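Local coordinates for lactate racemase (Thermoanaerobacterium thermosaccharolyticum, PDB 2YJG), which interconverts the D- and L-isomers of lactate as a homodimeric, nickel-dependent racemase, at residues K44-N49 with A250-S255; K54-L59 with L87-K92; D278-S283 with E304-D309. One frame throughout, in Å; residues are numbered along the deposited sequence.

Contact 1: K44-N49 with A250-S255; sequences KRALEN and AFAGHS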
ATOM      1  N   LYS A  44     -16.266  19.533  -5.322  1.00 18.46           N
ATOM      2  CA  LYS A  44     -16.967  19.462  -6.610  1.00 20.31           C
ATOM      3  C   LYS A  44     -17.343  20.846  -7.153  1.00 20.85           C
ATOM      4  O   LYS A  44     -17.214  21.110  -8.347  1.00 22.44           O
ATOM      5  CB  LYS A  44     -18.230  18.616  -6.499  1.00 21.31           C
ATOM      6  CG  LYS A  44     -18.046  17.119  -6.383  1.00 23.57           C
ATOM      7  CD  LYS A  44     -17.970  16.483  -7.776  1.00 29.87           C
ATOM      8  CE  LYS A  44     -19.230  16.710  -8.657  1.00 32.40           C
ATOM      9  NZ  LYS A  44     -19.011  17.115 -10.162  1.00 26.14           N
ATOM     10  N   ARG A  45     -17.806  21.732  -6.283  1.00 22.12           N
ATOM     11  CA  ARG A  45     -18.110  23.103  -6.698  1.00 23.11           C
ATOM     12  C   ARG A  45     -16.910  23.738  -7.381  1.00 21.72           C
ATOM     13  O   ARG A  45     -17.045  24.340  -8.446  1.00 21.41           O
ATOM     14  CB  ARG A  45     -18.565  23.968  -5.491  1.00 23.87           C
ATOM     15  CG  ARG A  45     -18.960  25.418  -5.812  1.00 27.83           C
ATOM     16  CD  ARG A  45     -19.290  26.258  -4.557  1.00 32.42           C
ATOM     17  NE  ARG A  45     -18.132  26.407  -3.675  1.00 38.23           N
ATOM     18  CZ  ARG A  45     -18.085  27.124  -2.548  1.00 41.36           C
ATOM     19  NH1 ARG A  45     -19.137  27.831  -2.132  1.00 42.96           N
ATOM     20  NH2 ARG A  45     -16.949  27.147  -1.838  1.00 41.39           N
ATOM     21  N   ALA A  46     -15.736  23.614  -6.763  1.00 20.13           N
ATOM     22  CA  ALA A  46     -14.500  24.125  -7.369  1.00 20.50           C
ATOM     23  C   ALA A  46     -14.272  23.527  -8.726  1.00 18.93           C
ATOM     24  O   ALA A  46     -13.979  24.226  -9.679  1.00 19.72           O
ATOM     25  CB  ALA A  46     -13.278  23.805  -6.480  1.00 19.32           C
ATOM     26  N   LEU A  47     -14.300  22.197  -8.790  1.00 19.89           N
ATOM     27  CA  LEU A  47     -14.061  21.496 -10.040  1.00 19.33           C
ATOM     28  C   LEU A  47     -15.107  21.896 -11.105  1.00 20.80           C
ATOM     29  O   LEU A  47     -14.771  22.046 -12.287  1.00 19.72           O
ATOM     30  CB  LEU A  47     -14.065  19.982  -9.830  1.00 19.82           C
ATOM     31  CG  LEU A  47     -12.882  19.434  -8.987  1.00 19.14           C
ATOM     32  CD1 LEU A  47     -13.152  17.931  -8.671  1.00 18.77           C
ATOM     33  CD2 LEU A  47     -11.517  19.669  -9.648  1.00 11.32           C
ATOM     34  N   GLU A  48     -16.350  22.088 -10.674  1.00 22.12           N
ATOM     35  CA  GLU A  48     -17.407  22.441 -11.626  1.00 23.25           C
ATOM     36  C   GLU A  48     -17.337  23.934 -12.089  1.00 24.17           C
ATOM     37  O   GLU A  48     -18.007  24.331 -13.047  1.00 25.02           O
ATOM     38  CB  GLU A  48     -18.759  22.121 -11.015  1.00 25.02           C
ATOM     39  CG  GLU A  48     -19.149  20.593 -10.835  1.00 25.85           C
ATOM     40  CD  GLU A  48     -20.317  20.379  -9.862  1.00 31.79           C
ATOM     41  OE1 GLU A  48     -21.094  21.324  -9.573  1.00 34.64           O
ATOM     42  OE2 GLU A  48     -20.489  19.260  -9.366  1.00 34.48           O
ATOM     43  N   ASN A  49     -16.472  24.745 -11.452  1.00 22.66           N
ATOM     44  CA  ASN A  49     -16.403  26.191 -11.660  1.00 23.36           C
ATOM     45  C   ASN A  49     -14.923  26.587 -11.708  1.00 22.76           C
ATOM     46  O   ASN A  49     -14.422  27.351 -10.809  1.00 22.77           O
ATOM     47  CB  ASN A  49     -17.147  26.901 -10.528  1.00 23.25           C
ATOM     48  CG  ASN A  49     -18.665  26.604 -10.553  1.00 26.58           C
ATOM     49  OD1 ASN A  49     -19.400  27.219 -11.328  1.00 27.95           O
ATOM     50  ND2 ASN A  49     -19.128  25.675  -9.695  1.00 22.63           N
ATOM     51  N   ALA A 250     -12.214  25.637  -1.560  1.00 15.63           N
ATOM     52  CA  ALA A 250     -11.494  25.001  -2.639  1.00 15.78           C
ATOM     53  C   ALA A 250     -11.536  25.821  -3.903  1.00 16.56           C
ATOM     54  O   ALA A 250     -12.570  26.493  -4.209  1.00 17.30           O
ATOM     55  CB  ALA A 250     -12.055  23.580  -2.886  1.00 14.84           C
ATOM     56  N   PHE A 251     -10.414  25.785  -4.628  1.00 15.29           N
ATOM     57  CA  PHE A 251     -10.156  26.580  -5.811  1.00 16.25           C
ATOM     58  C   PHE A 251      -9.498  25.680  -6.851  1.00 17.47           C
ATOM     59  O   PHE A 251      -8.515  25.021  -6.545  1.00 17.82           O
ATOM     60  CB  PHE A 251      -9.236  27.772  -5.462  1.00 17.10           C
ATOM     61  CG  PHE A 251      -9.756  28.592  -4.351  1.00 15.96           C
ATOM     62  CD1 PHE A 251      -9.561  28.202  -3.048  1.00 17.09           C
ATOM     63  CD2 PHE A 251     -10.559  29.750  -4.608  1.00 17.93           C
ATOM     64  CE1 PHE A 251     -10.105  28.932  -1.976  1.00 18.75           C
ATOM     65  CE2 PHE A 251     -11.069  30.467  -3.549  1.00 20.14           C
ATOM     66  CZ  PHE A 251     -10.840  30.053  -2.225  1.00 16.83           C
ATOM     67  N   ALA A 252     -10.001  25.726  -8.083  1.00 15.97           N
ATOM     68  CA  ALA A 252      -9.577  24.861  -9.148  1.00 16.11           C
ATOM     69  C   ALA A 252      -9.454  25.633 -10.444  1.00 17.11           C
ATOM     70  O   ALA A 252     -10.238  26.589 -10.683  1.00 18.29           O
ATOM     71  CB  ALA A 252     -10.582  23.699  -9.296  1.00 15.60           C
ATOM     72  N   GLY A 253      -8.512  25.202 -11.279  1.00 17.08           N
ATOM     73  CA  GLY A 253      -8.318  25.710 -12.633  1.00 17.41           C
ATOM     74  C   GLY A 253      -6.896  26.089 -12.922  1.00 17.71           C
ATOM     75  O   GLY A 253      -5.978  25.328 -12.615  1.00 17.53           O
ATOM     76  N   HIS A 254      -6.690  27.282 -13.498  1.00 16.58           N
ATOM     77  CA  HIS A 254      -5.405  27.736 -13.977  1.00 16.64           C
ATOM     78  C   HIS A 254      -4.415  27.752 -12.813  1.00 16.27           C
ATOM     79  O   HIS A 254      -4.785  28.168 -11.691  1.00 16.26           O
ATOM     80  CB  HIS A 254      -5.589  29.134 -14.537  1.00 17.10           C
ATOM     81  CG  HIS A 254      -4.391  29.706 -15.196  1.00 20.44           C
ATOM     82  ND1 HIS A 254      -3.330  30.252 -14.500  1.00 20.05           N
ATOM     83  CD2 HIS A 254      -4.125  29.909 -16.510  1.00 21.25           C
ATOM     84  CE1 HIS A 254      -2.434  30.701 -15.359  1.00 22.13           C
ATOM     85  NE2 HIS A 254      -2.890  30.495 -16.586  1.00 21.45           N
ATOM     86  N   SER A 255      -3.214  27.257 -13.046  1.00 16.32           N
ATOM     87  CA  SER A 255      -2.305  26.995 -11.911  1.00 16.25           C
ATOM     88  C   SER A 255      -1.917  28.273 -11.157  1.00 16.78           C
ATOM     89  O   SER A 255      -1.624  28.234  -9.958  1.00 17.54           O
ATOM     90  CB  SER A 255      -1.072  26.215 -12.352  1.00 18.14           C
ATOM     91  OG  SER A 255      -0.062  27.053 -12.871  1.00 13.25           O
TER
HETATM   92  O   HOH W   1     -15.638  25.604  -3.664  1.00 29.84           O
HETATM   93  O   HOH W   2     -12.769  26.798  -8.459  1.00 21.60           O
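Ala46, on the last turn of helix 39-48, faces Ala250 and Ala252 of the edge strand 247-253, where the helix packs on the six-stranded mixed sheet. The methyl of Ala46 lies 3.8 Å from Ala250 CB, while Ala252 CB rests against the Ala46 carbonyl, 3.5 Å from Ala46 O. With methyls alone at the centre, the two axes approach to 6.7 Å. The helix packs nearly along the strand, at 26°, as in the helix-on-sheet layers of alpha/beta folds; here it covers the one strand that runs antiparallel to its neighbour 233-241. Leu47 flanks the alanines: its CB points away, and CG stands anti to the carbonyl carbon (chi1 -68°); from there the CD2 branch comes to 4.2 Å from Ala252 CB, with Phe235 and Leu86 also touching the side chain. Polar links run through water. Arg45 NE donates in the guanidinium plane to a water 2.6 Å away, which donates in turn to Ala250 O. A second water accepts from Ala252 N and can donate to Asn49 O. Past the helix end, Asn49 ND2 turns back to bond Arg45 O at 2.8 Å.

Contact 2: K54-L59 with L87-K92; sequences KRLQDL and LDEIRK
Arg55 and Glu89 meet with their side chains at about a right angle and their flat ends nearly coplanar, 18° apart. The guanidinium presents its NE and NH2 edge, so that NE bonds Glu89 OE2 and NH2 bonds Glu89 OE1, both at 3.0 Å and both on syn lone pairs, in a side-on, two-pronged salt bridge. Glu89 is placed for this by a bend at chi2 (70°), which swings its carboxylate over the start of helix 56-59, where Arg55 holds the N-cap position. OE2 also takes a second donor: the backbone N of Gln57 comes to it at 3.1 Å from above the carboxylate plane. A water that accepts from Leu56 N donates to the same oxygen. Together these donors, the guanidinium above all, would probably favour the ionised carboxylate. Gln57, extended beyond CG, lays its amide over the guanidinium, NE2 3.4 Å above the plane of Arg55 and over its centre, and its OE1 lies 3.4 Å from Lys92 CB. On the apolar side Leu56 and Ile90 cross obliquely, CD2 to CG1 at 3.7 Å, and Leu56 CB packs on Glu89 CG. The short helix 56-59 thus lies against the C-terminal end of helix 79-91; beneath them, Leu56 reaches Phe235 of strand 233-241, and Ile90 reaches Ile66 and Ile68 of strand 66-71 and Val99 of strand 99-104.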
ATOM      1  N   LYS A  54     -10.802  25.558 -18.912  1.00 24.28           N
ATOM      2  CA  LYS A  54     -11.852  24.595 -19.071  1.00 24.75           C
ATOM      3  C   LYS A  54     -11.868  23.671 -17.849  1.00 23.79           C
ATOM      4  O   LYS A  54     -10.871  23.586 -17.089  1.00 23.28           O
ATOM      5  CB  LYS A  54     -11.603  23.744 -20.339  1.00 25.93           C
ATOM      6  CG  LYS A  54     -11.548  24.545 -21.666  1.00 29.86           C
ATOM      7  CD  LYS A  54     -11.344  23.618 -22.914  1.00 33.75           C
ATOM      8  CE  LYS A  54     -10.103  22.711 -22.787  1.00 35.64           C
ATOM      9  NZ  LYS A  54      -9.795  21.865 -23.984  1.00 36.56           N
ATOM     10  N   ARG A  55     -12.987  22.979 -17.667  1.00 22.10           N
ATOM     11  CA  ARG A  55     -13.032  21.892 -16.694  1.00 21.59           C
ATOM     12  C   ARG A  55     -12.002  20.830 -16.976  1.00 20.60           C
ATOM     13  O   ARG A  55     -11.631  20.575 -18.120  1.00 21.33           O
ATOM     14  CB  ARG A  55     -14.422  21.264 -16.653  1.00 20.97           C
ATOM     15  CG  ARG A  55     -15.334  21.972 -15.720  1.00 21.96           C
ATOM     16  CD  ARG A  55     -16.637  21.375 -15.708  1.00 23.87           C
ATOM     17  NE  ARG A  55     -16.702  20.103 -15.016  1.00 22.93           N
ATOM     18  CZ  ARG A  55     -17.815  19.414 -14.825  1.00 27.00           C
ATOM     19  NH1 ARG A  55     -18.980  19.888 -15.281  1.00 29.01           N
ATOM     20  NH2 ARG A  55     -17.784  18.252 -14.186  1.00 25.29           N
ATOM     21  N   LEU A  56     -11.551  20.198 -15.902  1.00 19.91           N
ATOM     22  CA  LEU A  56     -10.581  19.126 -15.997  1.00 19.55           C
ATOM     23  C   LEU A  56     -11.127  17.998 -16.875  1.00 18.24           C
ATOM     24  O   LEU A  56     -10.389  17.455 -17.650  1.00 18.47           O
ATOM     25  CB  LEU A  56     -10.167  18.644 -14.593  1.00 19.07           C
ATOM     26  CG  LEU A  56      -9.158  17.475 -14.521  1.00 19.18           C
ATOM     27  CD1 LEU A  56      -7.907  17.709 -15.332  1.00 17.35           C
ATOM     28  CD2 LEU A  56      -8.886  17.185 -13.063  1.00 17.69           C
ATOM     29  N   GLN A  57     -12.414  17.671 -16.792  1.00 19.89           N
ATOM     30  CA  GLN A  57     -12.980  16.634 -17.689  1.00 19.72           C
ATOM     31  C   GLN A  57     -12.695  16.911 -19.163  1.00 20.27           C
ATOM     32  O   GLN A  57     -12.435  16.002 -19.932  1.00 19.67           O
ATOM     33  CB  GLN A  57     -14.475  16.456 -17.461  1.00 20.65           C
ATOM     34  CG  GLN A  57     -15.361  17.636 -17.827  1.00 20.85           C
ATOM     35  CD  GLN A  57     -16.846  17.259 -17.800  1.00 26.57           C
ATOM     36  OE1 GLN A  57     -17.186  16.096 -17.593  1.00 26.15           O
ATOM     37  NE2 GLN A  57     -17.734  18.241 -18.044  1.00 24.98           N
ATOM     38  N   ASP A  58     -12.800  18.170 -19.562  1.00 20.91           N
ATOM     39  CA  ASP A  58     -12.553  18.593 -20.944  1.00 21.73           C
ATOM     40  C   ASP A  58     -11.095  18.618 -21.285  1.00 22.46           C
ATOM     41  O   ASP A  58     -10.690  18.175 -22.363  1.00 21.95           O
ATOM     42  CB  ASP A  58     -13.203  19.949 -21.197  1.00 22.74           C
ATOM     43  CG  ASP A  58     -14.704  19.863 -21.162  1.00 26.23           C
ATOM     44  OD1 ASP A  58     -15.237  18.808 -21.537  1.00 29.60           O
ATOM     45  OD2 ASP A  58     -15.361  20.856 -20.748  1.00 35.82           O
ATOM     46  N   LEU A  59     -10.269  19.084 -20.355  1.00 21.58           N
ATOM     47  CA  LEU A  59      -8.840  19.026 -20.573  1.00 21.39           C
ATOM     48  C   LEU A  59      -8.262  17.617 -20.719  1.00 21.68           C
ATOM     49  O   LEU A  59      -7.256  17.415 -21.433  1.00 21.75           O
ATOM     50  CB  LEU A  59      -8.120  19.694 -19.389  1.00 22.11           C
ATOM     51  CG  LEU A  59      -8.248  21.197 -19.245  1.00 23.56           C
ATOM     52  CD1 LEU A  59      -7.479  21.664 -17.964  1.00 20.41           C
ATOM     53  CD2 LEU A  59      -7.730  21.978 -20.475  1.00 26.19           C
ATOM     54  N   LEU A  87      -9.906  12.133  -9.888  1.00 16.02           N
ATOM     55  CA  LEU A  87      -9.877  10.949 -10.769  1.00 17.03           C
ATOM     56  C   LEU A  87     -11.217  10.735 -11.464  1.00 16.99           C
ATOM     57  O   LEU A  87     -11.268  10.375 -12.628  1.00 16.65           O
ATOM     58  CB  LEU A  87      -9.517   9.718  -9.943  1.00 16.72           C
ATOM     59  CG  LEU A  87      -8.102   9.698  -9.372  1.00 18.72           C
ATOM     60  CD1 LEU A  87      -7.964   8.708  -8.189  1.00 18.33           C
ATOM     61  CD2 LEU A  87      -7.101   9.405 -10.456  1.00 15.34           C
ATOM     62  N   ASP A  88     -12.304  10.928 -10.745  1.00 17.10           N
ATOM     63  CA  ASP A  88     -13.636  10.801 -11.352  1.00 18.49           C
ATOM     64  C   ASP A  88     -13.819  11.863 -12.433  1.00 19.26           C
ATOM     65  O   ASP A  88     -14.274  11.557 -13.541  1.00 18.46           O
ATOM     66  CB  ASP A  88     -14.743  10.882 -10.305  1.00 19.42           C
ATOM     67  CG  ASP A  88     -16.104  10.483 -10.852  1.00 23.30           C
ATOM     68  OD1 ASP A  88     -16.263   9.307 -11.208  1.00 26.32           O
ATOM     69  OD2 ASP A  88     -17.015  11.338 -10.919  1.00 25.98           O
ATOM     70  N   GLU A  89     -13.461  13.109 -12.118  1.00 18.35           N
ATOM     71  CA  GLU A  89     -13.526  14.223 -13.084  1.00 18.86           C
ATOM     72  C   GLU A  89     -12.702  13.959 -14.355  1.00 18.87           C
ATOM     73  O   GLU A  89     -13.180  14.137 -15.461  1.00 20.09           O
ATOM     74  CB  GLU A  89     -13.038  15.519 -12.394  1.00 18.88           C
ATOM     75  CG  GLU A  89     -12.958  16.770 -13.274  1.00 19.64           C
ATOM     76  CD  GLU A  89     -14.343  17.327 -13.688  1.00 18.59           C
ATOM     77  OE1 GLU A  89     -15.376  16.864 -13.152  1.00 19.08           O
ATOM     78  OE2 GLU A  89     -14.362  18.257 -14.510  1.00 21.47           O
ATOM     79  N   ILE A  90     -11.443  13.565 -14.178  1.00 17.41           N
ATOM     80  CA  ILE A  90     -10.607  13.089 -15.265  1.00 18.17           C
ATOM     81  C   ILE A  90     -11.289  12.004 -16.136  1.00 18.32           C
ATOM     82  O   ILE A  90     -11.092  12.022 -17.344  1.00 19.39           O
ATOM     83  CB  ILE A  90      -9.264  12.561 -14.731  1.00 16.52           C
ATOM     84  CG1 ILE A  90      -8.366  13.751 -14.299  1.00 17.25           C
ATOM     85  CG2 ILE A  90      -8.528  11.720 -15.779  1.00 19.08           C
ATOM     86  CD1 ILE A  90      -7.189  13.431 -13.307  1.00 16.16           C
ATOM     87  N   ARG A  91     -12.028  11.100 -15.521  1.00 18.48           N
ATOM     88  CA  ARG A  91     -12.563   9.909 -16.217  1.00 18.97           C
ATOM     89  C   ARG A  91     -13.906  10.187 -16.871  1.00 19.97           C
ATOM     90  O   ARG A  91     -14.374   9.387 -17.705  1.00 19.61           O
ATOM     91  CB  ARG A  91     -12.637   8.715 -15.270  1.00 19.47           C
ATOM     92  CG  ARG A  91     -11.217   8.177 -14.964  1.00 18.62           C
ATOM     93  CD  ARG A  91     -11.196   7.059 -13.877  1.00 17.73           C
ATOM     94  NE  ARG A  91      -9.877   6.456 -13.817  1.00 15.89           N
ATOM     95  CZ  ARG A  91      -9.215   6.087 -12.732  1.00 16.07           C
ATOM     96  NH1 ARG A  91      -9.690   6.273 -11.501  1.00 18.55           N
ATOM     97  NH2 ARG A  91      -8.014   5.544 -12.881  1.00 20.67           N
ATOM     98  N   LYS A  92     -14.496  11.338 -16.549  1.00 21.25           N
ATOM     99  CA  LYS A  92     -15.845  11.632 -17.019  1.00 22.99           C
ATOM    100  C   LYS A  92     -15.943  11.571 -18.549  1.00 23.29           C
ATOM    101  O   LYS A  92     -16.936  11.058 -19.106  1.00 24.38           O
ATOM    102  CB  LYS A  92     -16.318  12.970 -16.471  1.00 23.37           C
ATOM    103  CG  LYS A  92     -16.895  12.894 -15.085  1.00 24.35           C
ATOM    104  CD  LYS A  92     -17.457  14.256 -14.702  1.00 26.17           C
ATOM    105  CE  LYS A  92     -17.725  14.384 -13.183  1.00 28.66           C
ATOM    106  NZ  LYS A  92     -19.060  13.856 -12.764  1.00 27.61           N
TER
HETATM  107  O   HOH W   3     -12.805  20.525 -13.361  1.00 14.36           O
HETATM  108  O   HOH W   4     -12.498  13.292 -19.377  1.00 15.62           O

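Contact 3: D278-S283 with E304-D309; sequences DIVITS and EAACKD
Lys308 reaches Asp278 with an extended chain, and its NZ donates to Asp278 OD2 at 3.1 Å, completing a salt bridge. The ammonium stands above the carboxylate plane, 46° out of it, and the two side chains approach obliquely. An alanine in place of Asp278 would probably leave the Lys308 ammonium without its charged mate and its exposed chain free to swing. The contact lies within a beta-alpha-beta crossover from strand 279-283 through helix 293-305 to the parallel strand 311-316: Asp278 sits at the start of the first strand, while residues 304-309 carry the last helical residues and the short strand 307-308. Along the first strand and at its start, backbone atoms find partners on both flanks, Asp278 and Val280 bonding to strand 311-316 and Ile279 and Ile281 to Asn413 of strand 412-415. Thr282 OG1 is taken up by Ile415 O, and Ser283 OG by Pro416 O and Gly285 N. At the helix end Cys307 N bonds Glu304 O at 3.3 Å, while Glu304 OE1 forms a salt bridge with Arg365. The apolar packing centres on Val280, whose CG2 sits 3.6 Å from Cys307 CB. The same methyl lies 3.9 Å from Ala306 CB.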
ATOM      1  N   ASP A 278       6.440  46.992  22.101  1.00 19.88           N
ATOM      2  CA  ASP A 278       7.716  46.656  22.680  1.00 21.29           C
ATOM      3  C   ASP A 278       7.901  45.196  23.004  1.00 19.07           C
ATOM      4  O   ASP A 278       9.063  44.742  23.053  1.00 17.19           O
ATOM      5  CB  ASP A 278       7.917  47.427  23.964  1.00 22.45           C
ATOM      6  CG  ASP A 278       8.506  48.731  23.713  1.00 27.81           C
ATOM      7  OD1 ASP A 278       9.733  48.765  23.449  1.00 36.39           O
ATOM      8  OD2 ASP A 278       7.750  49.723  23.789  1.00 34.17           O
ATOM      9  N   ILE A 279       6.778  44.513  23.287  1.00 18.44           N
ATOM     10  CA  ILE A 279       6.724  43.063  23.613  1.00 16.97           C
ATOM     11  C   ILE A 279       5.612  42.405  22.788  1.00 16.87           C
ATOM     12  O   ILE A 279       4.511  42.945  22.650  1.00 15.60           O
ATOM     13  CB  ILE A 279       6.499  42.796  25.125  1.00 17.73           C
ATOM     14  CG1 ILE A 279       7.588  43.433  25.977  1.00 19.99           C
ATOM     15  CG2 ILE A 279       6.501  41.328  25.460  1.00 14.10           C
ATOM     16  CD1 ILE A 279       7.257  43.367  27.559  1.00 19.74           C
ATOM     17  N   VAL A 280       5.924  41.248  22.221  1.00 13.32           N
ATOM     18  CA  VAL A 280       4.952  40.428  21.578  1.00 14.70           C
ATOM     19  C   VAL A 280       4.974  39.067  22.271  1.00 14.21           C
ATOM     20  O   VAL A 280       6.066  38.549  22.572  1.00 14.62           O
ATOM     21  CB  VAL A 280       5.323  40.220  20.101  1.00 13.62           C
ATOM     22  CG1 VAL A 280       4.343  39.338  19.467  1.00 14.65           C
ATOM     23  CG2 VAL A 280       5.494  41.562  19.325  1.00 15.99           C
ATOM     24  N   ILE A 281       3.801  38.475  22.508  1.00 13.75           N
ATOM     25  CA  ILE A 281       3.642  37.083  22.944  1.00 14.42           C
ATOM     26  C   ILE A 281       2.976  36.303  21.862  1.00 14.10           C
ATOM     27  O   ILE A 281       1.912  36.694  21.355  1.00 13.96           O
ATOM     28  CB  ILE A 281       2.778  36.929  24.220  1.00 13.89           C
ATOM     29  CG1 ILE A 281       3.496  37.610  25.375  1.00 17.10           C
ATOM     30  CG2 ILE A 281       2.452  35.451  24.436  1.00 13.92           C
ATOM     31  CD1 ILE A 281       2.692  37.625  26.724  1.00 17.89           C
ATOM     32  N   THR A 282       3.621  35.230  21.427  1.00 13.24           N
ATOM     33  CA  THR A 282       3.011  34.379  20.399  1.00 13.33           C
ATOM     34  C   THR A 282       3.364  32.881  20.622  1.00 14.63           C
ATOM     35  O   THR A 282       3.911  32.516  21.682  1.00 14.39           O
ATOM     36  CB  THR A 282       3.405  34.872  19.005  1.00 14.57           C
ATOM     37  OG1 THR A 282       2.563  34.284  18.017  1.00 14.21           O
ATOM     38  CG2 THR A 282       4.930  34.600  18.724  1.00 11.60           C
ATOM     39  N   SER A 283       2.928  32.041  19.694  1.00 12.62           N
ATOM     40  CA  SER A 283       3.159  30.590  19.786  1.00 12.88           C
ATOM     41  C   SER A 283       3.425  30.035  18.413  1.00 12.99           C
ATOM     42  O   SER A 283       3.322  30.741  17.412  1.00 13.54           O
ATOM     43  CB  SER A 283       1.954  29.870  20.377  1.00 12.70           C
ATOM     44  OG  SER A 283       1.024  29.599  19.390  1.00 13.85           O
ATOM     45  N   GLU A 304       8.142  39.241  14.883  1.00 11.70           N
ATOM     46  CA  GLU A 304       9.022  40.241  14.364  1.00 13.39           C
ATOM     47  C   GLU A 304       8.229  41.398  13.754  1.00 12.68           C
ATOM     48  O   GLU A 304       8.555  42.544  13.991  1.00 13.45           O
ATOM     49  CB  GLU A 304       9.861  39.621  13.238  1.00 15.35           C
ATOM     50  CG  GLU A 304      10.908  40.521  12.573  1.00 14.81           C
ATOM     51  CD  GLU A 304      11.567  39.797  11.375  1.00 16.78           C
ATOM     52  OE1 GLU A 304      10.928  38.916  10.796  1.00 12.25           O
ATOM     53  OE2 GLU A 304      12.709  40.133  10.985  1.00 15.13           O
ATOM     54  N   ALA A 305       7.239  41.062  12.942  1.00 12.06           N
ATOM     55  CA  ALA A 305       6.407  41.999  12.256  1.00 12.89           C
ATOM     56  C   ALA A 305       5.534  42.860  13.200  1.00 13.68           C
ATOM     57  O   ALA A 305       5.198  43.987  12.837  1.00 13.47           O
ATOM     58  CB  ALA A 305       5.567  41.272  11.248  1.00 14.44           C
ATOM     59  N   ALA A 306       5.241  42.367  14.402  1.00 12.47           N
ATOM     60  CA  ALA A 306       4.465  43.122  15.405  1.00 14.77           C
ATOM     61  C   ALA A 306       5.269  43.739  16.498  1.00 15.17           C
ATOM     62  O   ALA A 306       4.672  44.257  17.468  1.00 15.29           O
ATOM     63  CB  ALA A 306       3.398  42.207  16.052  1.00 13.83           C
ATOM     64  N   CYS A 307       6.603  43.674  16.396  1.00 15.50           N
ATOM     65  CA  CYS A 307       7.485  44.132  17.438  1.00 17.37           C
ATOM     66  C   CYS A 307       8.268  45.373  16.953  1.00 18.79           C
ATOM     67  O   CYS A 307       8.664  45.465  15.787  1.00 20.09           O
ATOM     68  CB  CYS A 307       8.423  42.991  17.799  1.00 15.70           C
ATOM     69  SG  CYS A 307       9.256  43.126  19.321  1.00 19.63           S
ATOM     70  N   LYS A 308       8.427  46.353  17.837  1.00 20.17           N
ATOM     71  CA  LYS A 308       9.322  47.463  17.608  1.00 21.74           C
ATOM     72  C   LYS A 308      10.793  46.985  17.589  1.00 21.84           C
ATOM     73  O   LYS A 308      11.173  46.031  18.272  1.00 22.01           O
ATOM     74  CB  LYS A 308       9.144  48.499  18.733  1.00 21.54           C
ATOM     75  CG  LYS A 308       7.831  49.275  18.702  1.00 24.48           C
ATOM     76  CD  LYS A 308       7.903  50.362  19.784  1.00 30.56           C
ATOM     77  CE  LYS A 308       6.534  50.708  20.355  1.00 33.81           C
ATOM     78  NZ  LYS A 308       6.627  51.590  21.600  1.00 35.50           N
ATOM     79  N   ASP A 309      11.620  47.680  16.821  1.00 22.57           N
ATOM     80  CA  ASP A 309      13.052  47.436  16.788  1.00 23.15           C
ATOM     81  C   ASP A 309      13.590  47.469  18.166  1.00 22.47           C
ATOM     82  O   ASP A 309      13.294  48.385  18.972  1.00 22.11           O
ATOM     83  CB  ASP A 309      13.800  48.485  15.947  1.00 25.22           C
ATOM     84  CG  ASP A 309      13.195  48.666  14.533  1.00 30.04           C
ATOM     85  OD1 ASP A 309      12.998  47.651  13.799  1.00 37.82           O
ATOM     86  OD2 ASP A 309      12.889  49.841  14.159  1.00 37.32           O
TER

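How the contacts relate
Contacts 1 and 2 are neighbours, their centres 11 Å apart, with contact 2 nested along the chain inside the loop closed by contact 1; Arg55 CG packs 3.5 Å from Leu47 O between them. Both place a helix, 39-48 or 56-59, beside the mixed sheet: contact 1 joins it to the edge strand, contact 2 to another helix. Phe235 touches residues of each. Contact 3 lies far off, about 47 Å from contact 2 between centres, at the parallel sheet, with both segments in the C-terminal domain. Chemistry follows place: contact 1 is buried and methyl-to-methyl, with water supplying its polar links; contact 2, partly buried, centres on a charged pair at a helix start; contact 3 joins a buried apolar patch to a salt bridge at its margin.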